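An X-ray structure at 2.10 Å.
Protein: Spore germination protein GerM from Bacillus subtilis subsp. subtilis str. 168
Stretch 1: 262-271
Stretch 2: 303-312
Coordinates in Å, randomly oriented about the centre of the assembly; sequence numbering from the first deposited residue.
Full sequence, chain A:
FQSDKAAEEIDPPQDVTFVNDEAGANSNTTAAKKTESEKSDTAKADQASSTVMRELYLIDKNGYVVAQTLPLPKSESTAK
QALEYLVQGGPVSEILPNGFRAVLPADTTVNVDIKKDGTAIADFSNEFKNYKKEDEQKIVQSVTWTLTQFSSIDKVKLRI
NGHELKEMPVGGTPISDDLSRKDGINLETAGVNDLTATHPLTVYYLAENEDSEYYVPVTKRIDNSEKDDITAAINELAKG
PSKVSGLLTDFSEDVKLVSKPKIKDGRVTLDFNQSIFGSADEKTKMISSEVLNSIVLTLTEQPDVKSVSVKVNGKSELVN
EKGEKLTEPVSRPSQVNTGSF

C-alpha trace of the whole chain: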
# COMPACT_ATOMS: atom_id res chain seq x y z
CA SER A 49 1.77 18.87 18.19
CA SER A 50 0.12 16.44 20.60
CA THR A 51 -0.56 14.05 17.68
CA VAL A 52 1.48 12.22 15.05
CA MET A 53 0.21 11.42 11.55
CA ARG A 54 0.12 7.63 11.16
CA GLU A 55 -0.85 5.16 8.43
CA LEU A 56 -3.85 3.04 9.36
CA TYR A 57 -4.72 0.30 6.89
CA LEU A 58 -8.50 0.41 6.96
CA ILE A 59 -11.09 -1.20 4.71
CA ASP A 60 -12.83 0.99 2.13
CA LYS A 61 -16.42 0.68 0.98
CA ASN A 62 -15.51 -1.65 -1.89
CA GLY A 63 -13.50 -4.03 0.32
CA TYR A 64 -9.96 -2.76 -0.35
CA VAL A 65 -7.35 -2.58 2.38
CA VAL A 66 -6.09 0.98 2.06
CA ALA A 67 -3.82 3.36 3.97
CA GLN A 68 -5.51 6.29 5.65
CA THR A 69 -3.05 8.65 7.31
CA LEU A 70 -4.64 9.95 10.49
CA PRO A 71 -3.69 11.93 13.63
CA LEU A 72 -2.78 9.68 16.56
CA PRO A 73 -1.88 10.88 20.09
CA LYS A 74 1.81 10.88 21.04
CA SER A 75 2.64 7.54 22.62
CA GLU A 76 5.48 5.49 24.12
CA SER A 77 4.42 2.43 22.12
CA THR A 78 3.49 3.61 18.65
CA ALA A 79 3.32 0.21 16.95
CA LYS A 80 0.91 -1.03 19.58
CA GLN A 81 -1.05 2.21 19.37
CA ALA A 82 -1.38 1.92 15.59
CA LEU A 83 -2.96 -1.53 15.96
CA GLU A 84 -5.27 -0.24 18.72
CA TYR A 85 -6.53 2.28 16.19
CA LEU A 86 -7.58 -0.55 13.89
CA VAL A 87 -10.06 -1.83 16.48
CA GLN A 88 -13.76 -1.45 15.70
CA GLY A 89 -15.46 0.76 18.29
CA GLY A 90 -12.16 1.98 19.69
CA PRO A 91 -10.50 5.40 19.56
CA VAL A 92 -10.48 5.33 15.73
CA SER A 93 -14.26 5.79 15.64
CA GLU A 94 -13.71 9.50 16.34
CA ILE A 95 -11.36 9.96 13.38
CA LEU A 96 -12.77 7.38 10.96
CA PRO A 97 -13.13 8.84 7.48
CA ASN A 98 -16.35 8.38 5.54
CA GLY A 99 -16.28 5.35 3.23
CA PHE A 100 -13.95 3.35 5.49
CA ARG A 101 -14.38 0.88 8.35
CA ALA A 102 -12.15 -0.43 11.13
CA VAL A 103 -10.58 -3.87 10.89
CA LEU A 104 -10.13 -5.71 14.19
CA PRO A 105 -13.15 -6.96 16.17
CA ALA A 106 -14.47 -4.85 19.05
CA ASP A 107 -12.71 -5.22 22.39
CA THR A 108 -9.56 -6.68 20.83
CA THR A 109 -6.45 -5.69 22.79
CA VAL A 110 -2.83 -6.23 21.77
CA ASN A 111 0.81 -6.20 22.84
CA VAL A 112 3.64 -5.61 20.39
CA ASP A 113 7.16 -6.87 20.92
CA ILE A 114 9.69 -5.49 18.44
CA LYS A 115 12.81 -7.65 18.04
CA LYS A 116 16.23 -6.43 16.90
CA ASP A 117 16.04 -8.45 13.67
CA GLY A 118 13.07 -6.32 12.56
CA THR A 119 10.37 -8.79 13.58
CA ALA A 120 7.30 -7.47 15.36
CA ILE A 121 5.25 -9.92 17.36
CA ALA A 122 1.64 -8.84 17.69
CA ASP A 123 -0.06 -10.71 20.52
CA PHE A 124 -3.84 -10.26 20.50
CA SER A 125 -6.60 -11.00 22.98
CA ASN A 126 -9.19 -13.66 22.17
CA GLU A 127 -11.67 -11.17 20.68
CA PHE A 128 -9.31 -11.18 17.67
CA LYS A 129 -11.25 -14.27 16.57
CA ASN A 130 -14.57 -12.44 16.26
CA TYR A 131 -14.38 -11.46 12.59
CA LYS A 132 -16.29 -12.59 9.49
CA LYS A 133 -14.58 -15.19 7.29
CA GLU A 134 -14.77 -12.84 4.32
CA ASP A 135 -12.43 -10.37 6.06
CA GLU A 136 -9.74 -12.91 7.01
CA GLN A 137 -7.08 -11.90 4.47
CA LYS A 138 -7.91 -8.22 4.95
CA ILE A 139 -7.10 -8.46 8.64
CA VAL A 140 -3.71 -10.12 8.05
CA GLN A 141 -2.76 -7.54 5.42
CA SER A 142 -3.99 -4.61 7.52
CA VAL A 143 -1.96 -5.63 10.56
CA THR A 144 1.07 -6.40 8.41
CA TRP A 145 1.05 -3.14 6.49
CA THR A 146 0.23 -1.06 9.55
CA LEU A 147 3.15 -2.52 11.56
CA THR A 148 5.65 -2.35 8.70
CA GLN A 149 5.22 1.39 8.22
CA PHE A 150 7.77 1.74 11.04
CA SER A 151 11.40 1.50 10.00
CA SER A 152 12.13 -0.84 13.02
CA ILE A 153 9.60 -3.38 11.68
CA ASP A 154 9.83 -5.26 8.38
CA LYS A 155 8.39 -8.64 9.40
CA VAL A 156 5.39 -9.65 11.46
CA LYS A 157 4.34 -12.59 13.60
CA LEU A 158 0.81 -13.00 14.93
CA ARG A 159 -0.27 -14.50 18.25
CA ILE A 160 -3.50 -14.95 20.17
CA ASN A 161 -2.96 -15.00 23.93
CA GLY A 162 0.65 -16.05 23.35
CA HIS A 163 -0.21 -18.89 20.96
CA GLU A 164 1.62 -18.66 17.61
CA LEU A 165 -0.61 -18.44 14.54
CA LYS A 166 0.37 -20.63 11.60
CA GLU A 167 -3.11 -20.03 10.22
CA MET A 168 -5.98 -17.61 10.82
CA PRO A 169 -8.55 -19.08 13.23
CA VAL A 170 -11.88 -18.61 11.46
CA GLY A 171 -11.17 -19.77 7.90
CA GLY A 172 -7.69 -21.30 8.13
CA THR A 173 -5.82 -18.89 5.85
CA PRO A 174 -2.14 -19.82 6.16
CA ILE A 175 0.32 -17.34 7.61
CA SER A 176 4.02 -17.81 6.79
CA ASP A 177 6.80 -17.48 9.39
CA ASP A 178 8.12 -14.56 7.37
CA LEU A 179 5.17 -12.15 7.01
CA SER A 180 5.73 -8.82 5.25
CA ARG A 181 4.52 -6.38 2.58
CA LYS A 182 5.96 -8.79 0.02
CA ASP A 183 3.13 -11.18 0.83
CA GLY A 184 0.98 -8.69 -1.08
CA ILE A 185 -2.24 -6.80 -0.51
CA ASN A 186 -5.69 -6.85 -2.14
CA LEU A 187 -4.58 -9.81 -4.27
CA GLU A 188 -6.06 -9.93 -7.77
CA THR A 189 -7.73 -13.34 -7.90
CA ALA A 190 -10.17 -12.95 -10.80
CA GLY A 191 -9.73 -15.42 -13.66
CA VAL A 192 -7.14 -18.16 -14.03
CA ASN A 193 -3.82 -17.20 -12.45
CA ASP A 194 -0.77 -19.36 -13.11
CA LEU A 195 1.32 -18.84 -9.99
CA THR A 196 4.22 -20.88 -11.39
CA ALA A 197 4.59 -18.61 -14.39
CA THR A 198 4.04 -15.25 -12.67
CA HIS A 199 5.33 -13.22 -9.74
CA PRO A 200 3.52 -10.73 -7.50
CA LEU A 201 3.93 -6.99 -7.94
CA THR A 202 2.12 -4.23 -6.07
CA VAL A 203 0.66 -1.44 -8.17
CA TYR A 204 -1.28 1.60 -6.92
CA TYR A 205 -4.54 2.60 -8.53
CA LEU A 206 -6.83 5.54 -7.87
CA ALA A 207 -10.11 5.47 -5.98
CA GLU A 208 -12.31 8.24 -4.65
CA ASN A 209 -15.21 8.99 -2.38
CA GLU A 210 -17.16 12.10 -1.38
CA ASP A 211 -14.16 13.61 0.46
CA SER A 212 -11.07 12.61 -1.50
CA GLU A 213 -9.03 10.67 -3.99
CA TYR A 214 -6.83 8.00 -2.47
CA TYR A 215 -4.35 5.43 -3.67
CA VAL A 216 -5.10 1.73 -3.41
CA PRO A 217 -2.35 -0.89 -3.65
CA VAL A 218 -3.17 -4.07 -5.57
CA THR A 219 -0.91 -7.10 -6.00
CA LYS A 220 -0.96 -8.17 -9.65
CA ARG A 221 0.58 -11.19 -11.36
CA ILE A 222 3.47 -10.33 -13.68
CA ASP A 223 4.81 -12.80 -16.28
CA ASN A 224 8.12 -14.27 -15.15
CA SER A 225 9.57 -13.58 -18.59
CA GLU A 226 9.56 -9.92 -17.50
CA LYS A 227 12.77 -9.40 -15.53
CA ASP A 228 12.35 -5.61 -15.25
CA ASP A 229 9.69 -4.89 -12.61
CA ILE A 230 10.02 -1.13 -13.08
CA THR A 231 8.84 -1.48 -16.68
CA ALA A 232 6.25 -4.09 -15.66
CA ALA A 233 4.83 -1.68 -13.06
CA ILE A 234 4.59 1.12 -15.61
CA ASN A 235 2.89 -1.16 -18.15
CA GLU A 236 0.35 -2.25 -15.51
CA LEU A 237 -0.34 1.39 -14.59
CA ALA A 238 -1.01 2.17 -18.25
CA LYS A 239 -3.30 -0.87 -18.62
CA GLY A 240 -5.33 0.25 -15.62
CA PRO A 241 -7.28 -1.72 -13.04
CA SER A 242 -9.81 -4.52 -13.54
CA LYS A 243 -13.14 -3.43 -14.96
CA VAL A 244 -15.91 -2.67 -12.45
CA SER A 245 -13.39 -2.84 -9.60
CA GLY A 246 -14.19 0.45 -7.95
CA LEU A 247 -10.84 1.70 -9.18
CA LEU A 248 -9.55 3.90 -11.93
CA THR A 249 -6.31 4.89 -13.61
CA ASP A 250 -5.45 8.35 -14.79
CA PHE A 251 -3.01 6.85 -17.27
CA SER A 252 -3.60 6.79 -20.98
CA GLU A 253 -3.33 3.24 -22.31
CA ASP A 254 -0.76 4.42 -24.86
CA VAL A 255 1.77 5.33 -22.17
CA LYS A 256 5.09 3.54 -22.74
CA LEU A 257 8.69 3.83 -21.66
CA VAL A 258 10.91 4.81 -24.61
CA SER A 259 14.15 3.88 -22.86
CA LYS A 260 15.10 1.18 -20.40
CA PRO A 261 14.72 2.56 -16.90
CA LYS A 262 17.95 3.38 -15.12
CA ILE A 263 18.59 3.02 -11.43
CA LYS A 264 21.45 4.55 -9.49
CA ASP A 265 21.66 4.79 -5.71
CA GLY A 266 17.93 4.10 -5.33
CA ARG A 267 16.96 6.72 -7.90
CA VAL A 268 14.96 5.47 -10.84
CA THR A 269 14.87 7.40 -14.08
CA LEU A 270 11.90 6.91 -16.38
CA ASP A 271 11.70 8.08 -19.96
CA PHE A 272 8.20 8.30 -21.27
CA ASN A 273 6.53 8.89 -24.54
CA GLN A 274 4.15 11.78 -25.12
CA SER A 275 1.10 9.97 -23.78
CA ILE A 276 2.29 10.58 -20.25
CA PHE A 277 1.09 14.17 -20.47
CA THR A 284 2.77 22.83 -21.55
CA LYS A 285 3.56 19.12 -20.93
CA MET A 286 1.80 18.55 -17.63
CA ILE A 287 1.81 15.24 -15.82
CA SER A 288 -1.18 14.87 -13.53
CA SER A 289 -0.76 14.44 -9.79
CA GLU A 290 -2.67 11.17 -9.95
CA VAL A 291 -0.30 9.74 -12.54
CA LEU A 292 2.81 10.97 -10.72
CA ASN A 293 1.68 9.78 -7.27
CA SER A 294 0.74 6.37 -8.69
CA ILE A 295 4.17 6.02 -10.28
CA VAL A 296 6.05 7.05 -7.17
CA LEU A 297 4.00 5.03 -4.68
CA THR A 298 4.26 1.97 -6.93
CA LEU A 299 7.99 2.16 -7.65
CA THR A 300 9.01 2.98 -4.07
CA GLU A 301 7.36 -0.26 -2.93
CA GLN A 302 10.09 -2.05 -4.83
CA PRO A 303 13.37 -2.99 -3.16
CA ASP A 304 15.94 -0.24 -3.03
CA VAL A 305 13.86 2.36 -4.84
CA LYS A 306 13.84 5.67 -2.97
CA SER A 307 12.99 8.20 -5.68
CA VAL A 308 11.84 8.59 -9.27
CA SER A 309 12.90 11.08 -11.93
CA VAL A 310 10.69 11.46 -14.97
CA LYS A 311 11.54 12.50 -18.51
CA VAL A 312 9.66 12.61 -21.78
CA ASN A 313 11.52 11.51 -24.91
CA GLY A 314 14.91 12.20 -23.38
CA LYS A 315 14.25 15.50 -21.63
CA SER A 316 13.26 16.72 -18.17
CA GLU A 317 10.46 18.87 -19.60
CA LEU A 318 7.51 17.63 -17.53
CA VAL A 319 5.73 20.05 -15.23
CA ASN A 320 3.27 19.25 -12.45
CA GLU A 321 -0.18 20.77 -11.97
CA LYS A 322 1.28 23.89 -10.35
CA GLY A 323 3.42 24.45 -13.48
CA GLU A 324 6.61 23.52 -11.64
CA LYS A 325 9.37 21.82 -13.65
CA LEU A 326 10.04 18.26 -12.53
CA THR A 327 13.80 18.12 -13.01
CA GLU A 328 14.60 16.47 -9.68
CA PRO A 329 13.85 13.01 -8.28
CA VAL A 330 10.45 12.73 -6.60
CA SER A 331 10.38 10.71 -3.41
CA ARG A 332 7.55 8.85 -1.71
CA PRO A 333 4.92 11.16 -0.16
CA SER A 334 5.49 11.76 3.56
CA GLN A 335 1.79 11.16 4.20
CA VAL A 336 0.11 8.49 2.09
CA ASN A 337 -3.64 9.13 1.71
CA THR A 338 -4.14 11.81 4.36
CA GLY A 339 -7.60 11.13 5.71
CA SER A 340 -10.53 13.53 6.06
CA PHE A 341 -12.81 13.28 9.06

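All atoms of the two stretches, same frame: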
# COMPACT_ATOMS: atom_id res chain seq x y z
N LYS A 262 16.68 3.47 -15.81
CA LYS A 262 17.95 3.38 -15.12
C LYS A 262 17.73 3.49 -13.63
O LYS A 262 16.80 4.16 -13.18
CB LYS A 262 18.91 4.49 -15.56
CG LYS A 262 18.88 4.86 -17.03
CD LYS A 262 19.67 6.14 -17.27
CE LYS A 262 20.50 6.09 -18.54
NZ LYS A 262 19.66 6.27 -19.76
N ILE A 263 18.60 2.84 -12.86
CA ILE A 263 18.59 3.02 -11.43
C ILE A 263 20.00 3.22 -10.91
O ILE A 263 20.93 2.54 -11.32
CB ILE A 263 17.91 1.85 -10.70
CG1 ILE A 263 17.94 2.09 -9.19
CG2 ILE A 263 18.58 0.53 -11.05
CD1 ILE A 263 16.91 1.28 -8.42
N LYS A 264 20.16 4.20 -10.03
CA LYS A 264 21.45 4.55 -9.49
C LYS A 264 21.26 5.10 -8.09
O LYS A 264 20.62 6.13 -7.90
CB LYS A 264 22.13 5.60 -10.38
CG LYS A 264 23.58 5.88 -10.00
CD LYS A 264 24.00 7.32 -10.29
CE LYS A 264 24.24 7.57 -11.77
NZ LYS A 264 25.16 8.72 -12.01
N ASP A 265 21.77 4.37 -7.10
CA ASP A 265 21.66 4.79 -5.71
C ASP A 265 20.21 4.97 -5.27
O ASP A 265 19.90 5.87 -4.49
CB ASP A 265 22.43 6.10 -5.49
CG ASP A 265 23.70 5.90 -4.69
OD1 ASP A 265 23.60 5.76 -3.46
OD2 ASP A 265 24.79 5.86 -5.30
N GLY A 266 19.33 4.10 -5.76
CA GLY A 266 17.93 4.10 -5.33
C GLY A 266 17.07 5.09 -6.11
O GLY A 266 15.90 5.28 -5.80
N ARG A 267 17.67 5.75 -7.09
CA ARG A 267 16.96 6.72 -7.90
C ARG A 267 16.66 6.11 -9.25
O ARG A 267 17.57 5.73 -9.98
CB ARG A 267 17.78 8.01 -8.08
CG ARG A 267 18.16 8.64 -6.75
CD ARG A 267 18.70 10.06 -6.88
NE ARG A 267 19.70 10.34 -5.85
CZ ARG A 267 20.11 11.55 -5.51
NH1 ARG A 267 19.62 12.63 -6.12
NH2 ARG A 267 21.03 11.69 -4.57
N VAL A 268 15.38 5.99 -9.56
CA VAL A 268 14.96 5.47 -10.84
C VAL A 268 14.70 6.61 -11.80
O VAL A 268 14.04 7.59 -11.45
CB VAL A 268 13.67 4.63 -10.70
CG1 VAL A 268 13.17 4.17 -12.06
CG2 VAL A 268 13.93 3.44 -9.78
N THR A 269 15.17 6.45 -13.03
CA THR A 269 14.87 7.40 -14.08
C THR A 269 13.99 6.78 -15.15
O THR A 269 14.35 5.76 -15.74
CB THR A 269 16.17 7.92 -14.73
OG1 THR A 269 16.93 8.62 -13.75
CG2 THR A 269 15.85 8.87 -15.88
N LEU A 270 12.83 7.38 -15.37
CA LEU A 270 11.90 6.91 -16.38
C LEU A 270 11.87 7.87 -17.55
O LEU A 270 11.90 9.09 -17.38
CB LEU A 270 10.48 6.80 -15.79
CG LEU A 270 10.31 5.95 -14.53
CD1 LEU A 270 8.89 6.07 -14.01
CD2 LEU A 270 10.66 4.50 -14.83
N ASP A 271 11.74 7.31 -18.74
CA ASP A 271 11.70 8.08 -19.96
C ASP A 271 10.44 7.70 -20.71
O ASP A 271 10.31 6.58 -21.19
CB ASP A 271 12.94 7.78 -20.81
CG ASP A 271 13.16 8.80 -21.91
OD1 ASP A 271 12.40 9.79 -21.99
OD2 ASP A 271 14.11 8.60 -22.70
N PRO A 303 12.11 -2.96 -3.90
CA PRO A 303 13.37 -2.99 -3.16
C PRO A 303 14.38 -2.04 -3.72
O PRO A 303 14.60 -2.01 -4.91
CB PRO A 303 13.83 -4.44 -3.32
CG PRO A 303 12.66 -5.18 -3.86
CD PRO A 303 11.90 -4.19 -4.66
N ASP A 304 14.93 -1.25 -2.82
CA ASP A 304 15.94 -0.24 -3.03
C ASP A 304 15.55 0.97 -3.86
O ASP A 304 16.41 1.69 -4.30
CB ASP A 304 17.25 -0.85 -3.55
CG ASP A 304 17.71 -2.04 -2.75
OD1 ASP A 304 17.87 -1.93 -1.53
OD2 ASP A 304 17.91 -3.09 -3.35
N VAL A 305 14.27 1.20 -4.09
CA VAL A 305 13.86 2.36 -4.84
C VAL A 305 13.46 3.43 -3.85
O VAL A 305 12.59 3.22 -3.06
CB VAL A 305 12.71 2.06 -5.78
CG1 VAL A 305 12.21 3.33 -6.43
CG2 VAL A 305 13.11 1.05 -6.81
N LYS A 306 14.12 4.57 -3.90
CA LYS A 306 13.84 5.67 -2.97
C LYS A 306 13.24 6.89 -3.66
O LYS A 306 12.55 7.68 -3.02
CB LYS A 306 15.12 6.06 -2.23
CG LYS A 306 15.74 4.93 -1.42
CD LYS A 306 14.77 4.38 -0.38
CE LYS A 306 15.48 3.52 0.67
NZ LYS A 306 14.58 2.47 1.23
N SER A 307 13.47 7.03 -4.96
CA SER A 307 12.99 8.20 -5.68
C SER A 307 12.88 7.93 -7.17
O SER A 307 13.46 6.98 -7.68
CB SER A 307 13.93 9.39 -5.43
OG SER A 307 15.18 9.19 -6.06
N VAL A 308 12.12 8.78 -7.85
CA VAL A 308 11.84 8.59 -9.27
C VAL A 308 11.97 9.92 -10.00
O VAL A 308 11.34 10.90 -9.62
CB VAL A 308 10.40 8.07 -9.50
CG1 VAL A 308 10.17 7.75 -10.97
CG2 VAL A 308 10.13 6.87 -8.61
N SER A 309 12.80 9.94 -11.04
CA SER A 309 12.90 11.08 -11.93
C SER A 309 12.21 10.74 -13.22
O SER A 309 12.31 9.61 -13.71
CB SER A 309 14.37 11.42 -12.23
OG SER A 309 15.08 11.69 -11.03
N VAL A 310 11.50 11.71 -13.78
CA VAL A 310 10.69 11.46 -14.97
C VAL A 310 11.12 12.36 -16.12
O VAL A 310 11.38 13.54 -15.93
CB VAL A 310 9.19 11.64 -14.68
CG1 VAL A 310 8.72 10.59 -13.67
CG2 VAL A 310 8.91 13.05 -14.18
N LYS A 311 11.23 11.77 -17.30
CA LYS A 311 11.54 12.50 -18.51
C LYS A 311 10.54 12.12 -19.56
O LYS A 311 9.88 11.09 -19.45
CB LYS A 311 12.94 12.15 -19.02
CG LYS A 311 14.05 12.45 -18.02
CD LYS A 311 15.43 12.24 -18.62
CE LYS A 311 16.49 12.22 -17.52
NZ LYS A 311 17.87 12.20 -18.07
N VAL A 312 10.42 12.96 -20.59
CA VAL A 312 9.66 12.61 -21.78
C VAL A 312 10.56 12.71 -23.01
O VAL A 312 11.21 13.73 -23.23
CB VAL A 312 8.42 13.50 -21.93
CG1 VAL A 312 8.77 14.96 -21.74
CG2 VAL A 312 7.77 13.26 -23.29

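Parallel β-strands have a characteristic way of pairing: one strand contributes both the N-H and the C=O of alternate residues, and each such residue bonds to the two neighbours of its partner across the gap. The pairing of strand 267-271 with strand 307-312 in the spore germination protein GerM illustrates the rule well. Val 268 lies opposite Val 308 but bonds to the serines flanking it: Val 268 N donates to Ser 307 O at 2.9 Å, and Ser 309 N donates to Val 268 O at 2.7 Å. Leu 270 repeats the pattern one step on, with Leu 270 N to Ser 309 O at 2.8 Å and Lys 311 N to Leu 270 O at 2.8 Å. The N-H...O angles of 174° for the amides of Val 268 and Leu 270 show nearly straight bonds, whereas that for Lys 311 N is more bent, at 146°.

The ladder begins at a turn. Gly 266 O receives two amides, Lys 306 N at 2.7 Å and Ser 307 N at 3.1 Å, the second less linear, so a single carbonyl gathers the chain as it enters its strand. Gly 266 belongs to a type I' turn from Lys 264 to Arg 267, closed by bonds between the backbones of those two residues. Its phi of 85° favours glycine, and its CA approaches Asp 304 O to 3.0 Å in a CA-H...O contact. A β-carbon modelled there would lie about 3.1 Å from Asp 304 O and 3.2 Å from Lys 306 CG, which is tight for both. Further CA-H...O contacts line the ladder, among them Val 308 CA to Val 268 O at 3.3 Å and Thr 269 CA to Ser 309 O at 3.4 Å.

Because side chains alternate along a strand, the paired residues sort into two faces. Val 268, Leu 270, Val 308 and Val 310 share the apolar face, and all four are buried. Leu 270, with chi1 m and chi2 t, brings CD1 to 3.7 Å from Val 308 CG1, a diagonal contact that reaches back past its own partner, Val 310. Val 268 CG2 likewise meets Val 305 CG1 at 3.8 Å, extending the packing beyond the strand into the preceding loop. At the margin, the exposed Ile 263 adds CD1 at 4.1 Å from Val 305 CG2.

The other face carries Arg 267, Thr 269, Asp 271, Ser 307, Ser 309 and Lys 311, and is more polar. Arg 267 CG comes within 3.1 Å of Ser 307 OG, beside a small side chain, while the end of the arginine leads away. Lys 311 contributes through its aliphatic length, its CE 3.8 Å from Thr 269 CG2. Asp 271 OD1 sits 3.8 Å from Lys 311 CB; OD2 is hydrogen-bonded elsewhere in the structure, and OD1 to a residue adjoining one of the stretches. Altogether 647 Å² is buried between the two stretches, both sides summed, with backbone bonds setting the register and side chains filling the two faces.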